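Local coordinates for protein glucokinase (Streptomyces griseus, PDB 3VGL) that binds glucose and an ATP analogue and, as a ROK-family glucokinase, probably transfers phosphate from ATP to glucose to give glucose 6-phosphate, at residues A[218-221]-A[222-225]; A[263-266]-A[267-270]; A[183-186]-A[187-191]; A[173-176]-A[177-181]; A[274-277]-A[278-281]. One frame throughout, in Å; residues are numbered along the deposited sequence.

Interaction 1: A[218-221]-A[222-225]; sequences ISEA and ARQG. With ANP (phosphoaminophosphonic acid-adenylate ester), chain E.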
# COMPACT_ATOMS: atom_id res chain seq x y z
N ILE A 218 -16.67 -23.32 2.09
CA ILE A 218 -16.91 -21.96 1.60
C ILE A 218 -17.59 -22.00 0.23
O ILE A 218 -18.54 -21.26 -0.02
CB ILE A 218 -15.58 -21.15 1.52
CG1 ILE A 218 -14.90 -21.12 2.89
CG2 ILE A 218 -15.83 -19.71 1.01
CD1 ILE A 218 -13.43 -20.67 2.85
N SER A 219 -17.13 -22.90 -0.63
CA SER A 219 -17.70 -23.07 -1.96
C SER A 219 -19.17 -23.52 -1.89
O SER A 219 -20.04 -22.86 -2.46
CB SER A 219 -16.89 -24.08 -2.76
OG SER A 219 -15.61 -23.53 -3.09
N GLU A 220 -19.42 -24.59 -1.15
CA GLU A 220 -20.78 -25.10 -0.99
C GLU A 220 -21.71 -24.05 -0.37
O GLU A 220 -22.83 -23.84 -0.84
CB GLU A 220 -20.80 -26.41 -0.19
CG GLU A 220 -22.19 -27.09 -0.07
CD GLU A 220 -22.99 -27.12 -1.38
OE1 GLU A 220 -22.40 -27.26 -2.47
OE2 GLU A 220 -24.24 -27.02 -1.31
N ALA A 221 -21.24 -23.39 0.69
CA ALA A 221 -22.01 -22.33 1.34
C ALA A 221 -22.32 -21.17 0.39
O ALA A 221 -23.45 -20.68 0.37
CB ALA A 221 -21.31 -21.84 2.60
N ALA A 222 -21.34 -20.74 -0.40
CA ALA A 222 -21.59 -19.69 -1.40
C ALA A 222 -22.66 -20.09 -2.43
O ALA A 222 -23.49 -19.27 -2.81
CB ALA A 222 -20.27 -19.25 -2.09
N ARG A 223 -22.65 -21.36 -2.86
CA ARG A 223 -23.68 -21.85 -3.78
C ARG A 223 -25.06 -21.70 -3.16
O ARG A 223 -26.04 -21.43 -3.86
CB ARG A 223 -23.48 -23.32 -4.12
CG ARG A 223 -22.40 -23.57 -5.10
CD ARG A 223 -22.39 -24.99 -5.63
NE ARG A 223 -21.08 -25.18 -6.25
CZ ARG A 223 -20.74 -24.72 -7.45
NH1 ARG A 223 -21.63 -24.06 -8.20
NH2 ARG A 223 -19.50 -24.89 -7.90
N GLN A 224 -25.13 -21.90 -1.85
CA GLN A 224 -26.40 -21.81 -1.11
C GLN A 224 -26.72 -20.37 -0.70
O GLN A 224 -27.74 -20.11 -0.06
CB GLN A 224 -26.37 -22.73 0.11
CG GLN A 224 -26.39 -24.22 -0.22
CD GLN A 224 -26.26 -25.11 1.01
OE1 GLN A 224 -25.59 -26.14 0.97
NE2 GLN A 224 -26.90 -24.72 2.10
N GLY A 225 -25.83 -19.44 -1.05
CA GLY A 225 -26.07 -18.01 -0.86
C GLY A 225 -25.65 -17.46 0.49
O GLY A 225 -26.08 -16.37 0.87
PB ANP E . -2.60 -28.22 -3.47
O1B ANP E . -2.19 -26.75 -3.32
O2B ANP E . -2.04 -29.17 -2.45
N3B ANP E . -2.14 -28.78 -5.03
PA ANP E . -5.40 -27.46 -3.85
O1A ANP E . -6.68 -28.27 -3.63
O2A ANP E . -5.07 -26.96 -5.22
O3A ANP E . -4.19 -28.34 -3.25
O5' ANP E . -5.38 -26.19 -2.87
C5' ANP E . -5.64 -26.32 -1.47
C4' ANP E . -6.20 -25.01 -0.94
O4' ANP E . -7.33 -24.61 -1.73
C3' ANP E . -6.70 -25.19 0.47
O3' ANP E . -6.63 -23.91 1.11
C2' ANP E . -8.14 -25.57 0.23
O2' ANP E . -8.96 -25.27 1.34
C1' ANP E . -8.54 -24.76 -0.99
N9 ANP E . -9.45 -25.51 -1.87
C8 ANP E . -9.20 -26.63 -2.56
N7 ANP E . -10.31 -27.02 -3.27
C5 ANP E . -11.25 -26.10 -3.02
C6 ANP E . -12.68 -25.87 -3.41
N6 ANP E . -13.31 -26.73 -4.25
N1 ANP E . -13.29 -24.77 -2.92
C2 ANP E . -12.70 -23.89 -2.07
N3 ANP E . -11.41 -24.05 -1.67
C4 ANP E . -10.70 -25.10 -2.10
O HOH W 1 -19.83 -26.75 -4.35

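Interaction 2: A[263-266]-A[267-270]; sequences SDEG and ELVL. With ANP (phosphoaminophosphonic acid-adenylate ester), chain E.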
# COMPACT_ATOMS: atom_id res chain seq x y z
N SER A 263 -10.75 -24.23 -8.73
CA SER A 263 -11.30 -24.15 -10.10
C SER A 263 -12.30 -25.26 -10.36
O SER A 263 -13.08 -25.18 -11.30
CB SER A 263 -10.20 -24.16 -11.18
OG SER A 263 -9.62 -25.45 -11.35
N ASP A 264 -12.29 -26.30 -9.52
CA ASP A 264 -13.31 -27.35 -9.59
C ASP A 264 -14.72 -26.78 -9.46
O ASP A 264 -15.71 -27.43 -9.87
CB ASP A 264 -13.08 -28.38 -8.48
CG ASP A 264 -11.88 -29.26 -8.75
OD1 ASP A 264 -11.51 -29.46 -9.92
OD2 ASP A 264 -11.32 -29.80 -7.77
N GLU A 265 -14.81 -25.58 -8.89
CA GLU A 265 -16.12 -24.96 -8.67
C GLU A 265 -16.68 -24.22 -9.88
O GLU A 265 -17.83 -23.78 -9.84
CB GLU A 265 -16.11 -24.04 -7.44
CG GLU A 265 -15.62 -24.72 -6.16
CD GLU A 265 -16.49 -25.86 -5.66
OE1 GLU A 265 -17.68 -25.97 -6.07
OE2 GLU A 265 -15.99 -26.66 -4.85
N GLY A 266 -15.88 -24.07 -10.93
CA GLY A 266 -16.36 -23.47 -12.19
C GLY A 266 -16.81 -22.03 -12.02
O GLY A 266 -16.11 -21.23 -11.38
N GLU A 267 -17.97 -21.70 -12.57
CA GLU A 267 -18.45 -20.30 -12.59
C GLU A 267 -18.66 -19.68 -11.22
O GLU A 267 -18.59 -18.46 -11.08
CB GLU A 267 -19.71 -20.17 -13.45
CG GLU A 267 -19.39 -20.28 -14.94
CD GLU A 267 -18.50 -19.14 -15.44
OE1 GLU A 267 -18.89 -17.96 -15.29
OE2 GLU A 267 -17.44 -19.44 -16.02
N LEU A 268 -18.85 -20.51 -10.19
CA LEU A 268 -18.99 -19.98 -8.82
C LEU A 268 -17.83 -19.03 -8.49
O LEU A 268 -18.04 -17.94 -7.95
CB LEU A 268 -19.08 -21.09 -7.78
CG LEU A 268 -19.23 -20.63 -6.32
CD1 LEU A 268 -20.63 -20.09 -6.00
CD2 LEU A 268 -18.85 -21.76 -5.36
N VAL A 269 -16.63 -19.46 -8.85
CA VAL A 269 -15.41 -18.65 -8.66
C VAL A 269 -14.99 -17.90 -9.93
O VAL A 269 -14.50 -16.77 -9.84
CB VAL A 269 -14.26 -19.51 -8.05
CG1 VAL A 269 -13.83 -20.64 -8.99
CG2 VAL A 269 -13.07 -18.64 -7.66
N LEU A 270 -15.22 -18.49 -11.11
CA LEU A 270 -14.77 -17.83 -12.35
C LEU A 270 -15.54 -16.55 -12.68
O LEU A 270 -14.96 -15.59 -13.21
CB LEU A 270 -14.78 -18.78 -13.55
CG LEU A 270 -13.47 -19.44 -13.96
CD1 LEU A 270 -12.48 -18.40 -14.51
CD2 LEU A 270 -12.84 -20.23 -12.79
PB ANP E . -2.60 -28.22 -3.47
O1B ANP E . -2.19 -26.75 -3.32
O2B ANP E . -2.04 -29.17 -2.45
N3B ANP E . -2.14 -28.78 -5.03
PA ANP E . -5.40 -27.46 -3.85
O1A ANP E . -6.68 -28.27 -3.63
O2A ANP E . -5.07 -26.96 -5.22
O3A ANP E . -4.19 -28.34 -3.25
O5' ANP E . -5.38 -26.19 -2.87
C5' ANP E . -5.64 -26.32 -1.47
C4' ANP E . -6.20 -25.01 -0.94
O4' ANP E . -7.33 -24.61 -1.73
C3' ANP E . -6.70 -25.19 0.47
O3' ANP E . -6.63 -23.91 1.11
C2' ANP E . -8.14 -25.57 0.23
O2' ANP E . -8.96 -25.27 1.34
C1' ANP E . -8.54 -24.76 -0.99
N9 ANP E . -9.45 -25.51 -1.87
C8 ANP E . -9.20 -26.63 -2.56
N7 ANP E . -10.31 -27.02 -3.27
C5 ANP E . -11.25 -26.10 -3.02
C6 ANP E . -12.68 -25.87 -3.41
N6 ANP E . -13.31 -26.73 -4.25
N1 ANP E . -13.29 -24.77 -2.92
C2 ANP E . -12.70 -23.89 -2.07
N3 ANP E . -11.41 -24.05 -1.67
C4 ANP E . -10.70 -25.10 -2.10
O HOH W 2 -20.75 -22.85 -10.67

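Interaction 3: A[183-186]-A[187-191]; sequences ALVR and YAKQR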
# COMPACT_ATOMS: atom_id res chain seq x y z
N ALA A 183 -5.86 -18.00 1.02
CA ALA A 183 -6.38 -16.65 1.20
C ALA A 183 -7.91 -16.69 1.29
O ALA A 183 -8.48 -16.02 2.15
CB ALA A 183 -5.93 -15.70 0.08
N LEU A 184 -8.55 -17.46 0.41
CA LEU A 184 -10.01 -17.64 0.52
C LEU A 184 -10.44 -18.07 1.93
O LEU A 184 -11.37 -17.49 2.50
CB LEU A 184 -10.49 -18.65 -0.53
CG LEU A 184 -12.02 -18.91 -0.52
CD1 LEU A 184 -12.77 -17.67 -1.03
CD2 LEU A 184 -12.26 -20.11 -1.40
N VAL A 185 -9.77 -19.10 2.46
CA VAL A 185 -10.07 -19.58 3.81
C VAL A 185 -9.85 -18.48 4.83
O VAL A 185 -10.67 -18.28 5.73
CB VAL A 185 -9.26 -20.84 4.12
CG1 VAL A 185 -9.40 -21.23 5.60
CG2 VAL A 185 -9.70 -21.96 3.21
N ARG A 186 -8.76 -17.73 4.68
CA ARG A 186 -8.50 -16.61 5.56
C ARG A 186 -9.61 -15.57 5.54
O ARG A 186 -10.05 -15.10 6.60
CB ARG A 186 -7.13 -15.98 5.30
CG ARG A 186 -6.57 -15.40 6.58
CD ARG A 186 -5.26 -14.70 6.36
NE ARG A 186 -5.58 -13.34 6.01
CZ ARG A 186 -5.46 -12.83 4.81
NH1 ARG A 186 -4.95 -13.57 3.82
NH2 ARG A 186 -5.80 -11.56 4.62
N TYR A 187 -10.10 -15.25 4.34
CA TYR A 187 -11.14 -14.24 4.18
C TYR A 187 -12.41 -14.69 4.85
O TYR A 187 -13.09 -13.90 5.51
CB TYR A 187 -11.43 -13.96 2.70
CG TYR A 187 -10.24 -13.35 1.98
CD1 TYR A 187 -9.38 -12.46 2.64
CD2 TYR A 187 -9.99 -13.66 0.65
CE1 TYR A 187 -8.30 -11.89 1.97
CE2 TYR A 187 -8.90 -13.11 -0.02
CZ TYR A 187 -8.07 -12.22 0.64
OH TYR A 187 -7.00 -11.70 -0.02
N ALA A 188 -12.74 -15.97 4.69
CA ALA A 188 -13.97 -16.49 5.29
C ALA A 188 -13.89 -16.57 6.80
O ALA A 188 -14.88 -16.29 7.48
CB ALA A 188 -14.30 -17.83 4.72
N LYS A 189 -12.73 -16.95 7.33
CA LYS A 189 -12.57 -16.99 8.78
C LYS A 189 -12.62 -15.60 9.41
O LYS A 189 -13.22 -15.43 10.47
CB LYS A 189 -11.30 -17.73 9.20
CG LYS A 189 -11.37 -19.24 8.94
CD LYS A 189 -10.11 -19.97 9.38
CE LYS A 189 -10.29 -21.48 9.21
NZ LYS A 189 -9.12 -22.27 9.67
N GLN A 190 -12.01 -14.61 8.75
CA GLN A 190 -12.11 -13.20 9.16
C GLN A 190 -13.58 -12.78 9.24
O GLN A 190 -14.01 -12.17 10.23
CB GLN A 190 -11.39 -12.27 8.18
CG GLN A 190 -9.86 -12.22 8.27
CD GLN A 190 -9.20 -11.24 7.25
OE1 GLN A 190 -9.81 -10.84 6.24
NE2 GLN A 190 -7.95 -10.88 7.52
N ARG A 191 -14.34 -13.09 8.20
CA ARG A 191 -15.72 -12.61 8.07
C ARG A 191 -16.67 -13.37 8.97
O ARG A 191 -17.61 -12.78 9.54
CB ARG A 191 -16.17 -12.64 6.61
CG ARG A 191 -15.50 -11.54 5.78
CD ARG A 191 -15.39 -11.87 4.30
NE ARG A 191 -14.72 -10.78 3.56
CZ ARG A 191 -13.42 -10.48 3.68
NH1 ARG A 191 -12.64 -11.17 4.50
NH2 ARG A 191 -12.90 -9.47 2.99

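Interaction 4: A[173-176]-A[177-181]; sequences GCWE and QYASG. With ZN (zinc ion), chain B; BGC (beta-D-glucopyranose), chain D; ANP (phosphoaminophosphonic acid-adenylate ester), chain E.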
# COMPACT_ATOMS: atom_id res chain seq x y z
N GLY A 173 4.12 -9.30 0.79
CA GLY A 173 3.19 -8.69 -0.16
C GLY A 173 2.94 -9.47 -1.43
O GLY A 173 2.32 -8.96 -2.37
N CYS A 174 3.43 -10.69 -1.48
CA CYS A 174 3.25 -11.57 -2.64
C CYS A 174 1.80 -11.82 -3.01
O CYS A 174 0.90 -12.00 -2.15
CB CYS A 174 3.90 -12.90 -2.33
SG CYS A 174 5.66 -12.81 -2.05
N TRP A 175 1.55 -11.85 -4.33
CA TRP A 175 0.21 -12.11 -4.83
C TRP A 175 -0.46 -13.33 -4.17
O TRP A 175 -1.64 -13.30 -3.84
CB TRP A 175 0.26 -12.26 -6.37
CG TRP A 175 -1.09 -12.26 -7.05
CD1 TRP A 175 -2.29 -11.76 -6.57
CD2 TRP A 175 -1.33 -12.69 -8.38
NE1 TRP A 175 -3.27 -11.92 -7.53
CE2 TRP A 175 -2.70 -12.47 -8.65
CE3 TRP A 175 -0.52 -13.25 -9.38
CZ2 TRP A 175 -3.29 -12.82 -9.88
CZ3 TRP A 175 -1.10 -13.57 -10.61
CH2 TRP A 175 -2.48 -13.36 -10.84
N GLU A 176 0.29 -14.40 -3.95
CA GLU A 176 -0.33 -15.60 -3.42
C GLU A 176 -0.90 -15.43 -2.01
O GLU A 176 -1.80 -16.17 -1.62
CB GLU A 176 0.59 -16.81 -3.53
CG GLU A 176 1.49 -17.08 -2.40
CD GLU A 176 2.10 -18.50 -2.48
OE1 GLU A 176 2.25 -19.03 -3.59
OE2 GLU A 176 2.43 -19.08 -1.41
N GLN A 177 -0.41 -14.45 -1.25
CA GLN A 177 -1.00 -14.19 0.08
C GLN A 177 -2.38 -13.55 -0.00
O GLN A 177 -3.10 -13.57 0.99
CB GLN A 177 -0.06 -13.32 0.94
CG GLN A 177 1.27 -14.01 1.22
CD GLN A 177 1.06 -15.35 1.88
OE1 GLN A 177 0.22 -15.49 2.80
NE2 GLN A 177 1.79 -16.35 1.40
N TYR A 178 -2.73 -13.04 -1.20
CA TYR A 178 -4.01 -12.35 -1.44
C TYR A 178 -4.94 -13.14 -2.34
O TYR A 178 -6.16 -12.97 -2.26
CB TYR A 178 -3.77 -10.95 -2.03
CG TYR A 178 -2.92 -10.11 -1.10
CD1 TYR A 178 -3.50 -9.41 -0.05
CD2 TYR A 178 -1.52 -10.13 -1.21
CE1 TYR A 178 -2.71 -8.67 0.85
CE2 TYR A 178 -0.73 -9.39 -0.33
CZ TYR A 178 -1.34 -8.68 0.69
OH TYR A 178 -0.60 -7.94 1.61
N ALA A 179 -4.37 -13.99 -3.18
CA ALA A 179 -5.19 -14.82 -4.08
C ALA A 179 -4.66 -16.25 -4.05
O ALA A 179 -3.58 -16.54 -4.62
CB ALA A 179 -5.16 -14.26 -5.50
N SER A 180 -5.40 -17.12 -3.39
CA SER A 180 -5.07 -18.54 -3.29
C SER A 180 -6.23 -19.16 -2.54
O SER A 180 -7.12 -18.43 -2.03
CB SER A 180 -3.76 -18.75 -2.52
OG SER A 180 -3.97 -18.57 -1.12
N GLY A 181 -6.25 -20.49 -2.49
CA GLY A 181 -7.25 -21.19 -1.63
C GLY A 181 -7.04 -20.84 -0.16
O GLY A 181 -8.00 -20.66 0.59
ZN ZN B . 6.15 -15.03 -1.82
C2 BGC D . 5.14 -21.93 -5.58
C3 BGC D . 4.95 -22.32 -7.04
C4 BGC D . 3.75 -23.25 -7.23
C5 BGC D . 2.55 -22.61 -6.56
C6 BGC D . 1.30 -23.48 -6.66
C1 BGC D . 3.83 -21.35 -5.06
O1 BGC D . 3.91 -21.06 -3.70
O2 BGC D . 6.14 -20.90 -5.54
O3 BGC D . 6.10 -22.94 -7.54
O4 BGC D . 3.48 -23.40 -8.61
O5 BGC D . 2.81 -22.33 -5.19
O6 BGC D . 1.51 -24.74 -6.04
PB ANP E . -2.60 -28.22 -3.47
O1B ANP E . -2.19 -26.75 -3.32
O2B ANP E . -2.04 -29.17 -2.45
N3B ANP E . -2.14 -28.78 -5.03
PA ANP E . -5.40 -27.46 -3.85
O1A ANP E . -6.68 -28.27 -3.63
O2A ANP E . -5.07 -26.96 -5.22
O3A ANP E . -4.19 -28.34 -3.25
O5' ANP E . -5.38 -26.19 -2.87
C5' ANP E . -5.64 -26.32 -1.47
C4' ANP E . -6.20 -25.01 -0.94
O4' ANP E . -7.33 -24.61 -1.73
C3' ANP E . -6.70 -25.19 0.47
O3' ANP E . -6.63 -23.91 1.11
C2' ANP E . -8.14 -25.57 0.23
O2' ANP E . -8.96 -25.27 1.34
C1' ANP E . -8.54 -24.76 -0.99
N9 ANP E . -9.45 -25.51 -1.87
C8 ANP E . -9.20 -26.63 -2.56
N7 ANP E . -10.31 -27.02 -3.27
C5 ANP E . -11.25 -26.10 -3.02
C6 ANP E . -12.68 -25.87 -3.41
N6 ANP E . -13.31 -26.73 -4.25
N1 ANP E . -13.29 -24.77 -2.92
C2 ANP E . -12.70 -23.89 -2.07
N3 ANP E . -11.41 -24.05 -1.67
C4 ANP E . -10.70 -25.10 -2.10
O HOH W 3 -1.88 -17.91 0.46

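Interaction 5: A[274-277]-A[278-281]; sequences RKSF and RRWL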
# COMPACT_ATOMS: atom_id res chain seq x y z
N ARG A 274 -13.69 -13.14 -13.41
CA ARG A 274 -13.83 -12.52 -14.73
C ARG A 274 -14.32 -11.08 -14.66
O ARG A 274 -13.79 -10.19 -15.35
CB ARG A 274 -14.78 -13.37 -15.60
CG ARG A 274 -14.77 -12.98 -17.08
CD ARG A 274 -15.76 -13.88 -17.87
NE ARG A 274 -15.40 -15.30 -17.80
CZ ARG A 274 -16.08 -16.23 -17.12
NH1 ARG A 274 -17.20 -15.89 -16.47
NH2 ARG A 274 -15.68 -17.49 -17.12
N LYS A 275 -15.34 -10.85 -13.84
CA LYS A 275 -15.90 -9.51 -13.67
C LYS A 275 -14.84 -8.57 -13.09
O LYS A 275 -14.67 -7.43 -13.53
CB LYS A 275 -17.15 -9.56 -12.80
CG LYS A 275 -18.40 -10.08 -13.53
CD LYS A 275 -19.53 -10.34 -12.57
CE LYS A 275 -20.82 -10.60 -13.32
NZ LYS A 275 -21.85 -11.15 -12.40
N SER A 276 -14.09 -9.06 -12.11
CA SER A 276 -13.01 -8.27 -11.54
C SER A 276 -11.91 -7.93 -12.56
O SER A 276 -11.45 -6.79 -12.65
CB SER A 276 -12.40 -9.04 -10.37
OG SER A 276 -11.30 -8.29 -9.86
N PHE A 277 -11.49 -8.94 -13.33
CA PHE A 277 -10.55 -8.75 -14.43
C PHE A 277 -11.00 -7.61 -15.34
O PHE A 277 -10.22 -6.70 -15.62
CB PHE A 277 -10.42 -10.05 -15.24
CG PHE A 277 -9.70 -9.88 -16.55
CD1 PHE A 277 -8.33 -9.62 -16.57
CD2 PHE A 277 -10.38 -9.99 -17.75
CE1 PHE A 277 -7.65 -9.47 -17.77
CE2 PHE A 277 -9.70 -9.84 -18.97
CZ PHE A 277 -8.33 -9.59 -18.97
N ARG A 278 -12.26 -7.65 -15.77
CA ARG A 278 -12.77 -6.61 -16.65
C ARG A 278 -12.79 -5.22 -16.01
O ARG A 278 -12.56 -4.22 -16.71
CB ARG A 278 -14.13 -6.97 -17.24
CG ARG A 278 -14.09 -8.16 -18.19
CD ARG A 278 -13.25 -7.90 -19.46
NE ARG A 278 -13.68 -6.68 -20.17
CZ ARG A 278 -14.69 -6.62 -21.02
NH1 ARG A 278 -15.40 -7.70 -21.30
NH2 ARG A 278 -15.00 -5.46 -21.59
N ARG A 279 -13.02 -5.15 -14.69
CA ARG A 279 -12.98 -3.86 -13.99
C ARG A 279 -11.58 -3.29 -13.92
O ARG A 279 -11.40 -2.08 -14.03
CB ARG A 279 -13.58 -3.96 -12.59
CG ARG A 279 -15.10 -3.93 -12.64
CD ARG A 279 -15.71 -3.75 -11.27
NE ARG A 279 -16.05 -5.06 -10.72
CZ ARG A 279 -15.29 -5.73 -9.88
NH1 ARG A 279 -14.15 -5.21 -9.45
NH2 ARG A 279 -15.68 -6.92 -9.46
N TRP A 280 -10.58 -4.16 -13.76
CA TRP A 280 -9.20 -3.69 -13.59
C TRP A 280 -8.41 -3.51 -14.88
O TRP A 280 -7.40 -2.83 -14.88
CB TRP A 280 -8.43 -4.64 -12.66
CG TRP A 280 -8.89 -4.62 -11.25
CD1 TRP A 280 -9.60 -5.59 -10.60
CD2 TRP A 280 -8.65 -3.58 -10.28
NE1 TRP A 280 -9.84 -5.22 -9.29
CE2 TRP A 280 -9.26 -3.99 -9.08
CE3 TRP A 280 -8.00 -2.34 -10.33
CZ2 TRP A 280 -9.23 -3.21 -7.92
CZ3 TRP A 280 -7.98 -1.57 -9.19
CH2 TRP A 280 -8.58 -2.01 -7.99
N LEU A 281 -8.85 -4.12 -15.99
CA LEU A 281 -8.10 -4.10 -17.25
C LEU A 281 -7.84 -2.66 -17.75
O LEU A 281 -8.80 -1.93 -17.94
CB LEU A 281 -8.88 -4.90 -18.31
CG LEU A 281 -8.18 -5.10 -19.65
CD1 LEU A 281 -6.93 -5.95 -19.46
CD2 LEU A 281 -9.16 -5.79 -20.61

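Interaction 1: A[218-221]-A[222-225]
The guanidinium of Arg223 and the carboxylate of Glu220 are turned 32° apart, with a water between them and no direct ion pair. They sit on the C-terminal turn of helix 215-223, closed by a Schellman motif in which Gly225, at positive phi, bends the chain back. The water lies in the plane of the guanidinium, at its edge, where it accepts from Arg223 NE at 2.8 Å. It also appears to donate to Glu220 OE1, over a longer 3.2 Å, although other acceptors compete for its protons. Glu220 OE1 and Arg223 NE themselves stay 4.5 Å apart, and the two side chains cross at about a right angle.

In the closing turn Gly225 N donates to Ala222 O at 2.9 Å, while Gln224 N meets Glu220 O at 3.2 Å and gives Ala221 O a weak second bond.

The main partner of Arg223 is Glu265, which forms a salt bridge with NH2 and also binds the nucleotide. The buried flank of the turn, with Ile218, Ala221 and Ala222, packs on helices 181-194, 200-204 and 227-251. Ser219 OG reaches into the nucleotide pocket. The hydroxyl stands anti to the carbonyl carbon (chi1 -70°), which brings OG within 2.6 Å of N1 of the bound AMPPNP, where it donates a hydrogen bond.

Interaction 2: A[263-266]-A[267-270]
Backbone hydrogen bonds carry most of the join between Gly266 and the helix that begins just after it. Gly266 takes the N-cap position of helix 267-280, and its O is gripped twice. Leu270 N reaches it at 2.9 Å in a nearly straight bond (164° at the hydrogen), while Val269 N comes from above the carbonyl plane at 3.1 Å. The positive phi of Gly266, easy for a glycine, turns the chain out of the 3-10 segment and into the helix. A further link, Leu268 N to Glu265 O, is weak, and a water lies beside it, donating to Glu265 O and weakly accepting from Leu268 N.

Apolar packing is lighter: Leu268 CD2 rests against Glu265 CB at 4.1 Å. Separately, the Val269 CG1 methyl rests against the carbonyl oxygen of Gly266, 3.4 Å from O. Beyond the turn, Leu268 touches helix 215-223 and Leu270 faces strand 291-294.

The two carboxylates serve different partners. Glu267 OE2 forms a salt bridge with Arg274 about two turns further along the same helix. Glu265 folds over at chi2 (-64°), which carries OE2 to the ligand, where N6 of AMPPNP donates to it at 2.7 Å and 165°. A carboxylate that reads the exocyclic amine, set just before the N-cap glycine of a helix, makes this turn part of the adenine pocket of the actin-like ATPase fold.

Interaction 3: A[183-186]-A[187-191]
Four successive i to i+4 hydrogen bonds, from Tyr187 N to Ala183 O (2.8 Å) through Gln190 N to Arg186 O (3.0 Å), make this a regular stretch of alpha-helix. The ring of Tyr187 is laid back along the preceding turn, its CG anti to the carbonyl carbon (chi1 -64°), and Ala183 O stands 3.1 Å above one face, toward the rim. Ala183 CB meets the ring at CE2, 3.9 Å away, and the hydroxyl continues to Tyr178 O, to which it is hydrogen-bonded.

On the flank, Arg186 bends at chi3 (88°) so that its NH2 approaches Tyr187 CE1 at 3.7 Å, and Gln190 NE2 lies at the guanidinium edge. Leu166 of the second subunit packs on the same arginine. Val185 and Lys189 run side by side, CG1 touching the aliphatic CE. At the far end Arg191 folds back: NH1 donates to Tyr187 O at 2.9 Å, and Arg191 N and NH1 reach that oxygen from opposite faces of its carbonyl plane, while NE pairs with Asp231 of helix 227-251.

Leu184 and Val185 touch the bound AMPPNP, and Tyr187 and Ala188 face helix 227-251. Helix 181-194 thus lies between the nucleotide and helix 227-251, one of the helices that frame the nucleotide cleft of the ROK kinase.

Interaction 4: A[173-176]-A[177-181]
Zinc site and glucose pocket share one tight turn, in which Trp175 O accepts from both Tyr178 N and Ala179 N, each at 2.9 Å. The first donor stands well above the carbonyl plane, the second nearly along the C=O direction. Just before, Gln177 N is hydrogen-bonded to Cys174 O. Cys174 SG binds the zinc ion at 2.3 Å, with His157, Cys167 and Cys169 completing the site.

Two residues on, Glu176 serves the sugar. Its CG takes the crowded position between backbone N and carbonyl carbon (chi1 90°) and the chain then runs extended, so that OE1 receives a hydrogen bond of 2.6 Å from O1 of glucose. Leu134 N also donates to OE1, and Asn80 ND2 to OE2, which should fix the carboxylate's rotation.

Around this backbone, Tyr178 presents its ring edge to Cys174 O, CD2 coming within 3.2 Å, and its OH bonds Asp163 O of the second subunit. Trp175 NE1 lies 3.6 Å from Ala179 CB and donates to Trp239 O. A water bridges Glu176 O and Ser180 OG.

Trp175 and Ala179 pack between strand 134-140 and helix 227-251, while Ser180 N-caps helix 181-194, its OG accepting from Ala183 N.

Interaction 5: A[274-277]-A[278-281]
Phe277 lies alongside Leu281, both pointing the same way, with CZ of the ring 3.9 Å from CD1 of the leucine. The pair closes the C-terminal end of helix 267-280, the connecting helix of the beta-alpha-beta unit formed with the parallel strands 255-259 and 291-294. Phe277 CG is anti to the backbone N (chi1 168°), which directs the ring to Phe256 of strand 255-259 and Leu244 of helix 227-251. The aliphatic part of Arg278 covers another portion of the ring, CD lying 3.9 Å from Phe277 CD2.

Helical bonding persists to the last residue. Arg278 N donates to Arg274 O, Arg279 N to Lys275 O and Trp280 N to Ser276 O, each at 3.0 Å. Leu281, the first residue to leave helical angles, still gives its N to Phe277 O, which also takes a weak bond from Trp280 N.

Other groups meet around Ser276. Arg279 bends at chi3, laying one face of its guanidinium over Ser276 CA, which stands 3.5 Å above the plane. The indole of Trp280 packs on Ala242 and Ala245 of helix 227-251 and makes a cation-pi contact with Arg159 of the third subunit, so this helix end contributes to the assembly as well as to the fold. Ser276 OG is hydrogen-bonded to Ala237 O, and that same hydroxyl lies in the plane of the Trp280 ring, at its edge, 3.3 Å from CD1.

Overall arrangement
Interactions 1 to 4 all touch AMPPNP: the first two, with centres 11 Å apart, hold adjoining polar atoms of the adenine, interaction 3 touches it through Leu184 and Val185, and interaction 4 passes Gly181 by the ribose. Interactions 1 and 2 also pack directly, Ser219 O lying 3.3 Å from Leu268 CD2. Interaction 3 meets interaction 1 as well, with Ile218 CD1 at 3.5 Å from Ala188 CB. Its centre is about 12 Å from that of interaction 4, which leads straight into helix 181-194. Interaction 5 shares helix 267-280 with interaction 2 but sits about 16 Å away between centres, away from the glucose and nucleotide sites and turned toward a neighbouring subunit.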